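Local coordinates for myosin-4 (Saccharomyces cerevisiae, PDB 3MMI), which is a type V myosin (here its globular tail), part of the machinery that localises mRNAs such as ASH1 to the bud, and is recruited to them through SHE3, at residues N139-E142 against N143-K147; P112-A115 against A116-T120; N196-D199 against A200-K204. One frame throughout, in Å; residues are numbered along the deposited sequence.

Contact 1: residues N139-E142 against N143-K147; sequences NDLE and NETLK
The carbonyl oxygen of Asp140 accepts the amide of Glu144, with Asp140 O and Glu144 N 2.9 Å apart and an N-H...O angle of 162°. Above this bond the two acidic side chains run alongside each other and point the same way. Glu144 holds its CG beside its own backbone N (chi1 -77°), which brings that carbon to 4.0 Å from Asp140 OD2; the chain bends only beyond it, at chi2. The carboxylate planes lie almost parallel, but Asp140 OD1 and Glu144 OE2 remain 5.1 Å apart. Both groups are exposed, and with this separation the repulsion between their like charges is probably small.

The pattern illustrates the i to i+4 rule of an alpha helix: these residues are one continuous run of helix 132-168 in the all-helical globular tail of a type V myosin. One residue back, Asn143 N donates to Asn139 O over 3.2 Å. The side chains of this pair cross, their amide planes 82° apart, and the two nitrogens, Asn139 ND2 and Asn143 ND2, are 3.9 Å from one another. As both are donors, they form no bond with each other.

Glu142 O receives Leu146 N at 3.2 Å, and Leu146 CB packs against the same oxygen. On the face turned to helix 111-119, the extended chain of Glu142 carries OE1 to a salt bridge with Lys119. Thr145 OG1 passes 3.9 Å from Leu141 CD1, while the threonine side chain also meets Leu111 and Pro112 of helix 111-119.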
loop_
_atom_site.group_PDB
_atom_site.type_symbol
_atom_site.label_atom_id
_atom_site.label_comp_id
_atom_site.label_asym_id
_atom_site.label_seq_id
_atom_site.Cartn_x
_atom_site.Cartn_y
_atom_site.Cartn_z
ATOM N N ASN A 139 15.964 -21.036 4.635
ATOM C CA ASN A 139 15.003 -20.477 5.577
ATOM C C ASN A 139 15.219 -19.000 5.783
ATOM O O ASN A 139 14.261 -18.209 5.767
ATOM C CB ASN A 139 15.095 -21.174 6.913
ATOM C CG ASN A 139 13.823 -21.047 7.714
ATOM O OD1 ASN A 139 12.767 -21.565 7.328
ATOM N ND2 ASN A 139 13.914 -20.349 8.823
ATOM N N ASP A 140 16.480 -18.607 5.856
ATOM C CA ASP A 140 16.806 -17.240 6.109
ATOM C C ASP A 140 16.584 -16.469 4.853
ATOM O O ASP A 140 16.187 -15.311 4.927
ATOM C CB ASP A 140 18.246 -17.135 6.544
ATOM C CG ASP A 140 18.657 -15.754 6.929
ATOM O OD1 ASP A 140 18.223 -15.238 7.969
ATOM O OD2 ASP A 140 19.442 -15.170 6.211
ATOM N N LEU A 141 16.858 -17.096 3.696
ATOM C CA LEU A 141 16.750 -16.405 2.413
ATOM C C LEU A 141 15.266 -16.021 2.246
ATOM O O LEU A 141 14.918 -14.937 1.798
ATOM C CB LEU A 141 17.282 -17.307 1.271
ATOM C CG LEU A 141 17.087 -16.827 -0.162
ATOM C CD1 LEU A 141 17.902 -15.597 -0.426
ATOM C CD2 LEU A 141 17.451 -17.919 -1.173
ATOM N N GLU A 142 14.411 -16.942 2.631
ATOM C CA GLU A 142 13.015 -16.742 2.493
ATOM C C GLU A 142 12.497 -15.557 3.379
ATOM O O GLU A 142 11.773 -14.682 2.902
ATOM C CB GLU A 142 12.274 -17.995 2.831
ATOM C CG GLU A 142 10.818 -17.718 2.803
ATOM C CD GLU A 142 9.997 -18.936 3.091
ATOM O OE1 GLU A 142 10.564 -19.991 3.184
ATOM O OE2 GLU A 142 8.754 -18.906 3.190
ATOM N N ASN A 143 12.946 -15.471 4.623
ATOM C CA ASN A 143 12.508 -14.372 5.448
ATOM C C ASN A 143 13.100 -13.057 5.009
ATOM O O ASN A 143 12.378 -12.045 4.966
ATOM C CB ASN A 143 12.751 -14.593 6.952
ATOM C CG ASN A 143 12.153 -15.912 7.476
ATOM O OD1 ASN A 143 11.061 -16.326 7.100
ATOM N ND2 ASN A 143 12.897 -16.579 8.375
ATOM N N GLU A 144 14.362 -13.063 4.652
ATOM C CA GLU A 144 15.026 -11.826 4.312
ATOM C C GLU A 144 14.623 -11.228 2.960
ATOM O O GLU A 144 14.593 -10.044 2.781
ATOM C CB GLU A 144 16.534 -12.027 4.362
ATOM C CG GLU A 144 17.035 -12.051 5.765
ATOM C CD GLU A 144 17.136 -10.669 6.321
ATOM O OE1 GLU A 144 17.796 -9.805 5.635
ATOM O OE2 GLU A 144 16.561 -10.483 7.425
ATOM N N THR A 145 14.412 -12.090 1.987
ATOM C CA THR A 145 13.930 -11.700 0.678
ATOM C C THR A 145 12.487 -11.059 0.835
ATOM O O THR A 145 12.181 -10.004 0.287
ATOM C CB THR A 145 13.992 -13.001 -0.134
ATOM O OG1 THR A 145 15.103 -12.975 -1.063
ATOM C CG2 THR A 145 12.793 -13.344 -0.729
ATOM N N LEU A 146 11.642 -11.712 1.624
ATOM C CA LEU A 146 10.349 -11.177 2.030
ATOM C C LEU A 146 10.403 -9.778 2.666
ATOM O O LEU A 146 9.637 -8.875 2.258
ATOM C CB LEU A 146 9.644 -12.149 2.932
ATOM C CG LEU A 146 8.208 -11.763 3.253
ATOM C CD1 LEU A 146 7.398 -11.817 1.945
ATOM C CD2 LEU A 146 7.614 -12.672 4.290
ATOM N N LYS A 147 11.339 -9.576 3.614
ATOM C CA LYS A 147 11.538 -8.240 4.180
ATOM C C LYS A 147 11.934 -7.185 3.146
ATOM O O LYS A 147 11.400 -6.072 3.212
ATOM C CB LYS A 147 12.539 -8.186 5.359
ATOM C CG LYS A 147 12.214 -9.099 6.577
#

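Contact 2: residues P112-A115 against A116-T120; sequences PAFA and ANQKT
Gln118 CB lies over the turn before it, 3.6 Å from Ala115 O and nearly as close to Phe114 O. CG then turns back beside the backbone N (chi1 -84°), which carries it over a face of the Phe114 ring. There it forms a CH-pi contact: Gln118 CG stands 3.8 Å from the Phe114 ring centroid, displaced toward the rim and nearest to CE1. A second bend, at chi2, keeps the amide near the ring too. CD lies above the CE1-CZ side of the ring, on the face that CG covers, OE1 sits 3.7 Å from Phe114 CE1, and the amide plane is only 21° from that of the ring.

Beneath this pair, Gln118 N donates to Phe114 O over 2.7 Å, so the two residues of the CH-pi contact are also joined through their backbones. An alanine at Phe114 removes the ring under Gln118 CG, and the glutamine amide would probably then be freer to turn.

Further along, Lys119 N reaches Ala115 O by a weak bond of 3.3 Å. Helix 111-119 packs on two others: Phe114 meets Thr59, Val62 and Ser63 of helix 53-67, while Pro112 touches Thr145 and Ala116 touches Glu142 on helix 132-168.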
loop_
_atom_site.group_PDB
_atom_site.type_symbol
_atom_site.label_atom_id
_atom_site.label_comp_id
_atom_site.label_asym_id
_atom_site.label_seq_id
_atom_site.Cartn_x
_atom_site.Cartn_y
_atom_site.Cartn_z
ATOM N N PRO A 112 10.765 -15.356 -2.316
ATOM C CA PRO A 112 10.359 -16.105 -1.121
ATOM C C PRO A 112 9.832 -17.518 -1.356
ATOM O O PRO A 112 10.245 -18.455 -0.644
ATOM C CB PRO A 112 9.249 -15.220 -0.542
ATOM C CG PRO A 112 9.613 -13.908 -0.899
ATOM C CD PRO A 112 10.084 -14.051 -2.334
ATOM N N ALA A 113 8.950 -17.714 -2.339
ATOM C CA ALA A 113 8.496 -19.085 -2.645
ATOM C C ALA A 113 9.566 -19.953 -3.314
ATOM O O ALA A 113 9.527 -21.176 -3.134
ATOM C CB ALA A 113 7.165 -19.111 -3.541
ATOM N N PHE A 114 10.524 -19.317 -4.043
ATOM C CA PHE A 114 11.671 -20.019 -4.685
ATOM C C PHE A 114 12.472 -20.632 -3.554
ATOM O O PHE A 114 12.602 -21.834 -3.522
ATOM C CB PHE A 114 12.528 -19.047 -5.511
ATOM C CG PHE A 114 13.946 -19.528 -5.754
ATOM C CD1 PHE A 114 14.187 -20.597 -6.634
ATOM C CD2 PHE A 114 15.018 -18.926 -5.120
ATOM C CE1 PHE A 114 15.490 -21.072 -6.860
ATOM C CE2 PHE A 114 16.342 -19.382 -5.339
ATOM C CZ PHE A 114 16.575 -20.456 -6.212
ATOM N N ALA A 115 12.885 -19.809 -2.561
ATOM C CA ALA A 115 13.596 -20.289 -1.370
ATOM C C ALA A 115 12.871 -21.409 -0.651
ATOM O O ALA A 115 13.493 -22.402 -0.252
ATOM C CB ALA A 115 13.964 -19.125 -0.352
ATOM N N ALA A 116 11.552 -21.275 -0.512
ATOM C CA ALA A 116 10.735 -22.336 0.119
ATOM C C ALA A 116 10.745 -23.573 -0.708
ATOM O O ALA A 116 10.851 -24.682 -0.124
ATOM C CB ALA A 116 9.279 -21.899 0.347
ATOM N N ASN A 117 10.598 -23.427 -2.049
ATOM C CA ASN A 117 10.720 -24.615 -2.927
ATOM C C ASN A 117 12.172 -25.189 -3.054
ATOM O O ASN A 117 12.344 -26.331 -3.335
ATOM C CB ASN A 117 10.048 -24.463 -4.331
ATOM C CG ASN A 117 10.014 -25.850 -5.137
ATOM O OD1 ASN A 117 10.826 -26.093 -6.065
ATOM N ND2 ASN A 117 9.136 -26.769 -4.696
ATOM N N GLN A 118 13.208 -24.389 -2.877
ATOM C CA GLN A 118 14.536 -24.938 -2.914
ATOM C C GLN A 118 14.682 -25.880 -1.749
ATOM O O GLN A 118 15.406 -26.840 -1.797
ATOM C CB GLN A 118 15.591 -23.850 -2.853
ATOM C CG GLN A 118 15.837 -23.287 -4.188
ATOM C CD GLN A 118 16.570 -24.234 -5.099
ATOM O OE1 GLN A 118 16.050 -24.680 -6.119
ATOM N NE2 GLN A 118 17.825 -24.506 -4.746
ATOM N N LYS A 119 14.009 -25.612 -0.657
ATOM C CA LYS A 119 14.446 -26.272 0.521
ATOM C C LYS A 119 13.775 -27.625 0.600
ATOM O O LYS A 119 14.242 -28.592 1.258
ATOM C CB LYS A 119 14.290 -25.363 1.745
ATOM C CG LYS A 119 12.964 -25.296 2.392
ATOM C CD LYS A 119 13.222 -24.737 3.785
ATOM C CE LYS A 119 12.212 -23.650 4.172
ATOM N NZ LYS A 119 12.463 -22.302 3.436
ATOM N N THR A 120 12.731 -27.712 -0.194
ATOM C CA THR A 120 11.996 -28.933 -0.308
ATOM C C THR A 120 12.857 -30.123 -0.834
ATOM O O THR A 120 12.439 -31.287 -0.699
ATOM C CB THR A 120 10.740 -28.789 -1.193
ATOM O OG1 THR A 120 10.331 -30.094 -1.579
ATOM C CG2 THR A 120 11.041 -28.119 -2.468
#

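Contact 3: residues N196-D199 against A200-K204; sequences NEFD and AVLCK
Asn196 meets Ala200 through its carbonyl, Asn196 O accepting Ala200 N at 3.0 Å. The next bond is looser: Val201 N donates to Glu197 O weakly, over 3.3 Å. Val201 CG2, placed beside its own backbone N, leans on that same oxygen, so a methyl and an N-H share the approach to one carbonyl. The valine also touches Met98, Leu99 and Ile102 of helix 97-108.

Phe198 carries the apolar part of the contact. Its CG lies anti to the backbone N (chi1 -172°), and the ring comes under the branched end of Leu202. One methyl, Leu202 CD2, sits over a face of the ring, 4.0 Å from the Phe198 centroid and 16° off the ring normal, in a CH-pi contact. The other, Leu202 CD1, lies on the same side but out past the rim, 3.9 Å from Phe198 CE1. A nearly straight backbone bond from Leu202 N to Phe198 O, 3.1 Å long, fixes the spacing of the pair. Phe198 also meets the ring of Phe160, with planes at about 55°, and Ile215 and Thr219 of helix 209-234.

Asp199 closes the series by accepting Cys203 N at its carbonyl oxygen. Its OD2 turns toward the cysteine, with Asp199 OD2 3.9 Å from Cys203 SG, while OD1 is hydrogen-bonded to His212 NE2.

This single stretch of helix 185-204 thus has two chemistries. The Phe198-Leu202 pair offers hydrocarbon to helices packed alongside, whereas Asp199, with Arg260 as a further neighbour, ties the helix to helix 209-234 by a polar bond; its carboxylate would probably favour the NE2-protonated form of His212 and, if anything, stabilise a cationic imidazole.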
loop_
_atom_site.group_PDB
_atom_site.type_symbol
_atom_site.label_atom_id
_atom_site.label_comp_id
_atom_site.label_asym_id
_atom_site.label_seq_id
_atom_site.Cartn_x
_atom_site.Cartn_y
_atom_site.Cartn_z
ATOM N N ASN A 196 -9.240 -0.354 -14.284
ATOM C CA ASN A 196 -9.213 -1.465 -15.309
ATOM C C ASN A 196 -7.822 -1.601 -15.946
ATOM O O ASN A 196 -7.373 -2.656 -16.201
ATOM C CB ASN A 196 -10.265 -1.274 -16.457
ATOM C CG ASN A 196 -11.711 -1.365 -15.974
ATOM O OD1 ASN A 196 -12.583 -0.593 -16.421
ATOM N ND2 ASN A 196 -11.959 -2.228 -15.036
ATOM N N GLU A 197 -7.146 -0.477 -16.116
ATOM C CA GLU A 197 -5.837 -0.491 -16.711
ATOM C C GLU A 197 -4.772 -0.923 -15.713
ATOM O O GLU A 197 -3.811 -1.585 -16.077
ATOM C CB GLU A 197 -5.523 0.873 -17.364
ATOM C CG GLU A 197 -6.370 1.073 -18.657
ATOM C CD GLU A 197 -6.222 2.449 -19.320
ATOM O OE1 GLU A 197 -5.351 3.256 -18.899
ATOM O OE2 GLU A 197 -6.990 2.730 -20.228
ATOM N N PHE A 198 -4.953 -0.582 -14.426
ATOM C CA PHE A 198 -4.083 -1.074 -13.365
ATOM C C PHE A 198 -4.237 -2.557 -13.296
ATOM O O PHE A 198 -3.267 -3.337 -13.207
ATOM C CB PHE A 198 -4.519 -0.449 -12.020
ATOM C CG PHE A 198 -3.612 -0.724 -10.885
ATOM C CD1 PHE A 198 -2.299 -1.156 -11.092
ATOM C CD2 PHE A 198 -4.020 -0.433 -9.585
ATOM C CE1 PHE A 198 -1.413 -1.347 -10.036
ATOM C CE2 PHE A 198 -3.176 -0.713 -8.539
ATOM C CZ PHE A 198 -1.859 -1.123 -8.759
ATOM N N ASP A 199 -5.478 -2.993 -13.330
ATOM C CA ASP A 199 -5.761 -4.404 -13.297
ATOM C C ASP A 199 -5.186 -5.231 -14.488
ATOM O O ASP A 199 -4.737 -6.370 -14.316
ATOM C CB ASP A 199 -7.272 -4.594 -13.258
ATOM C CG ASP A 199 -7.681 -6.080 -13.132
ATOM O OD1 ASP A 199 -7.821 -6.604 -12.004
ATOM O OD2 ASP A 199 -7.813 -6.769 -14.177
ATOM N N ALA A 200 -5.161 -4.645 -15.697
ATOM C CA ALA A 200 -4.559 -5.361 -16.893
ATOM C C ALA A 200 -3.091 -5.589 -16.755
ATOM O O ALA A 200 -2.599 -6.632 -17.130
ATOM C CB ALA A 200 -4.832 -4.555 -18.208
ATOM N N VAL A 201 -2.360 -4.544 -16.338
ATOM C CA VAL A 201 -0.920 -4.624 -16.142
ATOM C C VAL A 201 -0.609 -5.686 -15.066
ATOM O O VAL A 201 0.170 -6.572 -15.268
ATOM C CB VAL A 201 -0.399 -3.311 -15.711
ATOM C CG1 VAL A 201 1.102 -3.444 -15.419
ATOM C CG2 VAL A 201 -0.694 -2.216 -16.747
ATOM N N LEU A 202 -1.349 -5.660 -13.956
ATOM C CA LEU A 202 -1.179 -6.704 -12.945
ATOM C C LEU A 202 -1.277 -8.117 -13.592
ATOM O O LEU A 202 -0.396 -8.982 -13.377
ATOM C CB LEU A 202 -2.220 -6.531 -11.841
ATOM C CG LEU A 202 -1.861 -5.797 -10.549
ATOM C CD1 LEU A 202 -0.588 -5.115 -10.524
ATOM C CD2 LEU A 202 -3.080 -4.886 -10.126
ATOM N N CYS A 203 -2.330 -8.344 -14.395
ATOM C CA CYS A 203 -2.434 -9.642 -15.187
ATOM C C CYS A 203 -1.351 -9.784 -16.264
ATOM O O CYS A 203 -0.812 -10.845 -16.401
ATOM C CB CYS A 203 -3.758 -9.827 -15.867
ATOM S SG CYS A 203 -5.243 -9.670 -14.809
ATOM N N LYS A 204 -1.006 -8.704 -16.957
ATOM C CA LYS A 204 0.031 -8.728 -18.006
ATOM C C LYS A 204 1.324 -9.247 -17.417
ATOM O O LYS A 204 1.850 -10.304 -17.880
ATOM C CB LYS A 204 0.245 -7.307 -18.611
ATOM C CG LYS A 204 1.229 -7.273 -19.804
#

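Overall arrangement
Along the chain the order is contact 2 (helix 111-119), contact 1 (helix 132-168) and contact 3 (helix 185-204), all within the dilute region of the tail. Contacts 1 and 2 are neighbours, with centres 10 Å apart on successive helices, and touch directly through the salt bridge between Glu142 OE1 and Lys119 NZ, 3.0 Å long. Contact 3 stands apart, its centre 28 Å from contact 1 and 27 Å from contact 2, with nearest atoms about 16 Å away in both cases. Helix 132-168 nevertheless spans the gap, because its Phe160 reaches the ring of Phe198. Packing between helices thus joins such local turns into the globular tail, one domain of a motor whose recruitment to mRNA runs through SHE3.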